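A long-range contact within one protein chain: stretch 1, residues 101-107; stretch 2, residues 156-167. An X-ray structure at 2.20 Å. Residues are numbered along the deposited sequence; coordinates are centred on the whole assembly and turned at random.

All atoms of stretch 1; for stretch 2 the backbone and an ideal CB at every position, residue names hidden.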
# COMPACT_ATOMS: atom_id res chain seq x y z
N GLY A 101 -6.05 8.04 1.42
CA GLY A 101 -6.60 7.73 0.10
C GLY A 101 -5.51 7.46 -0.94
O GLY A 101 -4.32 7.46 -0.62
N TRP A 102 -5.91 7.24 -2.19
CA TRP A 102 -4.94 6.98 -3.24
C TRP A 102 -5.43 7.56 -4.56
O TRP A 102 -6.58 7.99 -4.67
CB TRP A 102 -4.67 5.46 -3.37
CG TRP A 102 -5.80 4.64 -3.95
CD1 TRP A 102 -5.96 4.26 -5.25
CD2 TRP A 102 -6.94 4.13 -3.24
NE1 TRP A 102 -7.13 3.55 -5.40
CE2 TRP A 102 -7.75 3.45 -4.19
CE3 TRP A 102 -7.37 4.18 -1.90
CZ2 TRP A 102 -8.96 2.82 -3.84
CZ3 TRP A 102 -8.56 3.55 -1.56
CH2 TRP A 102 -9.34 2.89 -2.53
N TYR A 103 -4.56 7.58 -5.57
CA TYR A 103 -4.94 8.14 -6.85
C TYR A 103 -4.92 7.13 -7.99
O TYR A 103 -4.09 6.22 -8.01
CB TYR A 103 -4.01 9.28 -7.24
CG TYR A 103 -3.86 10.37 -6.20
CD1 TYR A 103 -2.97 10.23 -5.14
CD2 TYR A 103 -4.59 11.55 -6.30
CE1 TYR A 103 -2.80 11.24 -4.20
CE2 TYR A 103 -4.42 12.57 -5.37
CZ TYR A 103 -3.53 12.41 -4.33
OH TYR A 103 -3.37 13.43 -3.42
N GLU A 104 -5.84 7.31 -8.93
CA GLU A 104 -5.93 6.48 -10.13
C GLU A 104 -6.24 7.45 -11.28
O GLU A 104 -7.02 8.38 -11.12
CB GLU A 104 -7.07 5.46 -10.03
CG GLU A 104 -6.89 4.41 -8.94
CD GLU A 104 -8.07 3.47 -8.87
OE1 GLU A 104 -8.13 2.66 -7.92
OE2 GLU A 104 -8.93 3.54 -9.76
N TRP A 105 -5.61 7.23 -12.42
CA TRP A 105 -5.81 8.08 -13.58
C TRP A 105 -6.78 7.43 -14.57
O TRP A 105 -6.61 6.27 -14.97
CB TRP A 105 -4.47 8.37 -14.26
CG TRP A 105 -3.62 9.33 -13.49
CD1 TRP A 105 -3.35 10.64 -13.82
CD2 TRP A 105 -2.92 9.08 -12.27
NE1 TRP A 105 -2.53 11.21 -12.87
CE2 TRP A 105 -2.26 10.28 -11.91
CE3 TRP A 105 -2.80 7.96 -11.44
CZ2 TRP A 105 -1.48 10.38 -10.75
CZ3 TRP A 105 -2.02 8.06 -10.28
CH2 TRP A 105 -1.37 9.27 -9.95
N LYS A 106 -7.80 8.18 -14.95
CA LYS A 106 -8.82 7.70 -15.87
C LYS A 106 -8.47 8.12 -17.29
O LYS A 106 -8.43 9.30 -17.61
CB LYS A 106 -10.18 8.28 -15.48
CG LYS A 106 -11.35 7.80 -16.32
CD LYS A 106 -11.56 6.31 -16.17
CE LYS A 106 -12.87 5.85 -16.82
NZ LYS A 106 -14.07 6.45 -16.16
N ALA A 107 -8.19 7.13 -18.14
CA ALA A 107 -7.85 7.40 -19.53
C ALA A 107 -9.05 8.10 -20.17
O ALA A 107 -10.15 7.57 -20.15
CB ALA A 107 -7.56 6.10 -20.25
N UNK A 156 -9.47 -4.69 -10.68
CA UNK A 156 -8.88 -3.48 -11.24
C UNK A 156 -8.88 -2.31 -10.28
O UNK A 156 -8.93 -2.49 -9.06
CB UNK A 156 -9.63 -3.08 -12.52
N UNK A 157 -8.81 -1.10 -10.82
CA UNK A 157 -8.81 0.07 -9.98
C UNK A 157 -10.22 0.42 -9.53
O UNK A 157 -11.19 -0.19 -10.00
CB UNK A 157 -8.17 1.25 -10.72
N UNK A 158 -10.33 1.38 -8.62
CA UNK A 158 -11.63 1.80 -8.13
C UNK A 158 -12.31 2.63 -9.22
O UNK A 158 -13.53 2.60 -9.36
CB UNK A 158 -11.50 2.59 -6.83
N UNK A 159 -11.51 3.36 -10.00
CA UNK A 159 -12.03 4.20 -11.08
C UNK A 159 -11.46 3.78 -12.43
O UNK A 159 -12.18 3.72 -13.42
CB UNK A 159 -11.71 5.67 -10.81
N UNK A 160 -10.15 3.49 -12.46
CA UNK A 160 -9.45 3.07 -13.67
C UNK A 160 -9.39 1.55 -13.73
O UNK A 160 -8.68 0.92 -12.94
CB UNK A 160 -8.04 3.67 -13.72
N UNK A 161 -10.11 0.97 -14.68
CA UNK A 161 -10.16 -0.48 -14.82
C UNK A 161 -8.80 -1.12 -15.14
O UNK A 161 -8.64 -2.33 -15.04
CB UNK A 161 -11.16 -0.84 -15.92
N UNK A 162 -7.82 -0.31 -15.51
CA UNK A 162 -6.49 -0.82 -15.82
C UNK A 162 -5.54 -0.72 -14.62
O UNK A 162 -4.38 -1.13 -14.70
CB UNK A 162 -5.91 -0.06 -17.01
N UNK A 163 -6.03 -0.15 -13.52
CA UNK A 163 -5.19 -0.02 -12.33
C UNK A 163 -5.47 -1.18 -11.39
O UNK A 163 -6.26 -2.08 -11.70
CB UNK A 163 -5.43 1.32 -11.63
N UNK A 164 -4.83 -1.14 -10.23
CA UNK A 164 -4.98 -2.20 -9.25
C UNK A 164 -5.32 -1.60 -7.89
O UNK A 164 -4.47 -0.97 -7.26
CB UNK A 164 -3.71 -3.05 -9.17
N UNK A 165 -6.55 -1.80 -7.44
CA UNK A 165 -6.95 -1.23 -6.16
C UNK A 165 -6.22 -1.90 -5.01
O UNK A 165 -6.00 -3.11 -5.01
CB UNK A 165 -8.46 -1.36 -5.97
N UNK A 166 -5.83 -1.12 -4.00
CA UNK A 166 -5.12 -1.63 -2.83
C UNK A 166 -6.05 -2.33 -1.85
O UNK A 166 -7.17 -1.87 -1.61
CB UNK A 166 -4.39 -0.49 -2.12
N UNK A 167 -5.61 -3.45 -1.30
CA UNK A 167 -6.43 -4.19 -0.35
C UNK A 167 -6.41 -3.50 1.01
O UNK A 167 -5.40 -3.52 1.70
CB UNK A 167 -5.94 -5.63 -0.23

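Position 156 has a phi of 62°, which by itself favours glycine, and an ideal CB there would lie 2.8 Å from the backbone O of position 161. Glycine fits best, and G156 it is. At 157 the backbone angles are ordinary, but an ideal CB would sit 2.6 Å from E104 OE2 and 2.3 Å from the O of position 160. There is no room for a side chain, and G157 lets the carboxylate come close: E104 OE1 is 3.4 Å from G157 CA.

The next three positions offer their amides to that carboxylate. At 158, CB points toward stretch 1, 3.9 Å from W102 CZ2, so a flexible apolar chain would suit. M158 puts CE 3.9 Å from W102 CZ2, at the ring edge, while its N donates to E104 OE1 at 2.6 Å.

Position 159 points toward E104 and the aliphatic part of K106; a compact or beta-branched residue would do. V159 sets CG1 4.3 Å from K106 CD, and its N donates to E104 OE2 at 2.6 Å.

The CB of 160 lies close to W105 O, so a small or slender polar chain is plausible. D160 fits: its N gives the E104 carboxylate its third hydrogen bond from stretch 2, to OE2 at 3.0 Å, while water 3 links D160 OD1 to A107 N. OD1 also accepts from the N of position 162, within the type I turn that begins here.

Position 161 points away and 162 sideways, with nothing of stretch 1 near either CB; many residues would serve; they are V161 and H162.

At 163 the turn closes and CB again points toward stretch 1, 4.3 Å from E104 CG. A short polar chain could reach the strand backbone through water. D163 does so: water 1 donates to both Y103 O and D163 OD1, 2.6 Å from each.

Position 164 points away, so the contact imposes little; it is R164. At 165 CB points sideways, 4.5 Å from E104 OE1, and a long chain could turn back along its own loop. R165 does this, with NE donating to G156 O at 3.1 Å and NH1 to G157 O at 3.1 Å.

Position 166 points toward the W102 indole, where an apolar, preferably flat or rigid group would suit. P166 lays CD over the ring face, 3.8 Å from the centroid of the W102 five-membered ring, a CH-pi contact. W102 NE1, meanwhile, donates to E104 OE1, tying the indole to the carboxylate. Position 167 is out of reach and permissive; it is V167.

Stretch 2 156-167: GGMVDVHDRRPV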
# COMPACT_ATOMS: atom_id res chain seq x y z
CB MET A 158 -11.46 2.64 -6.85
CG MET A 158 -12.74 2.89 -6.05
SD MET A 158 -13.52 1.40 -5.40
CE MET A 158 -12.34 0.93 -4.16
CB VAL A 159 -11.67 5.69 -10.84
CG1 VAL A 159 -12.27 6.54 -11.93
CG2 VAL A 159 -12.18 6.13 -9.48
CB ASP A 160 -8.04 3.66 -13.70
CG ASP A 160 -7.16 3.03 -14.78
OD1 ASP A 160 -7.69 2.66 -15.85
OD2 ASP A 160 -5.94 2.93 -14.58
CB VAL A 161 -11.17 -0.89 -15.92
CG1 VAL A 161 -12.54 -0.36 -15.56
CG2 VAL A 161 -10.73 -0.36 -17.27
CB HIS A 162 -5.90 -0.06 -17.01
CG HIS A 162 -6.51 -0.41 -18.32
ND1 HIS A 162 -7.86 -0.67 -18.47
CD2 HIS A 162 -5.97 -0.53 -19.56
CE1 HIS A 162 -8.12 -0.92 -19.74
NE2 HIS A 162 -6.99 -0.84 -20.42
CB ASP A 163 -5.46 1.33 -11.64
CG ASP A 163 -4.22 1.87 -10.92
OD1 ASP A 163 -4.01 3.10 -10.95
OD2 ASP A 163 -3.47 1.08 -10.30
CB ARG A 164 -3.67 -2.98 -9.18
CG ARG A 164 -3.27 -3.62 -10.51
CD ARG A 164 -1.78 -3.90 -10.58
NE ARG A 164 -1.04 -2.71 -11.00
CZ ARG A 164 -1.02 -2.24 -12.25
NH1 ARG A 164 -0.34 -1.14 -12.54
NH2 ARG A 164 -1.68 -2.87 -13.21
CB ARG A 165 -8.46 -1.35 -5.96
CG ARG A 165 -8.93 -2.75 -5.61
CD ARG A 165 -10.44 -2.78 -5.52
NE ARG A 165 -11.06 -2.47 -6.81
CZ ARG A 165 -12.37 -2.43 -7.02
NH1 ARG A 165 -12.83 -2.15 -8.23
NH2 ARG A 165 -13.21 -2.67 -6.02
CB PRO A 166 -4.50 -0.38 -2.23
CG PRO A 166 -5.55 0.65 -2.50
CD PRO A 166 -5.92 0.36 -3.95
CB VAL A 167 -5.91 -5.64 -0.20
CG1 VAL A 167 -6.75 -6.39 0.83
CG2 VAL A 167 -5.96 -6.35 -1.54
O HOH W 1 -2.63 4.70 -9.48
O HOH W 2 -4.48 4.83 -12.89
O HOH W 3 -8.70 4.56 -17.56
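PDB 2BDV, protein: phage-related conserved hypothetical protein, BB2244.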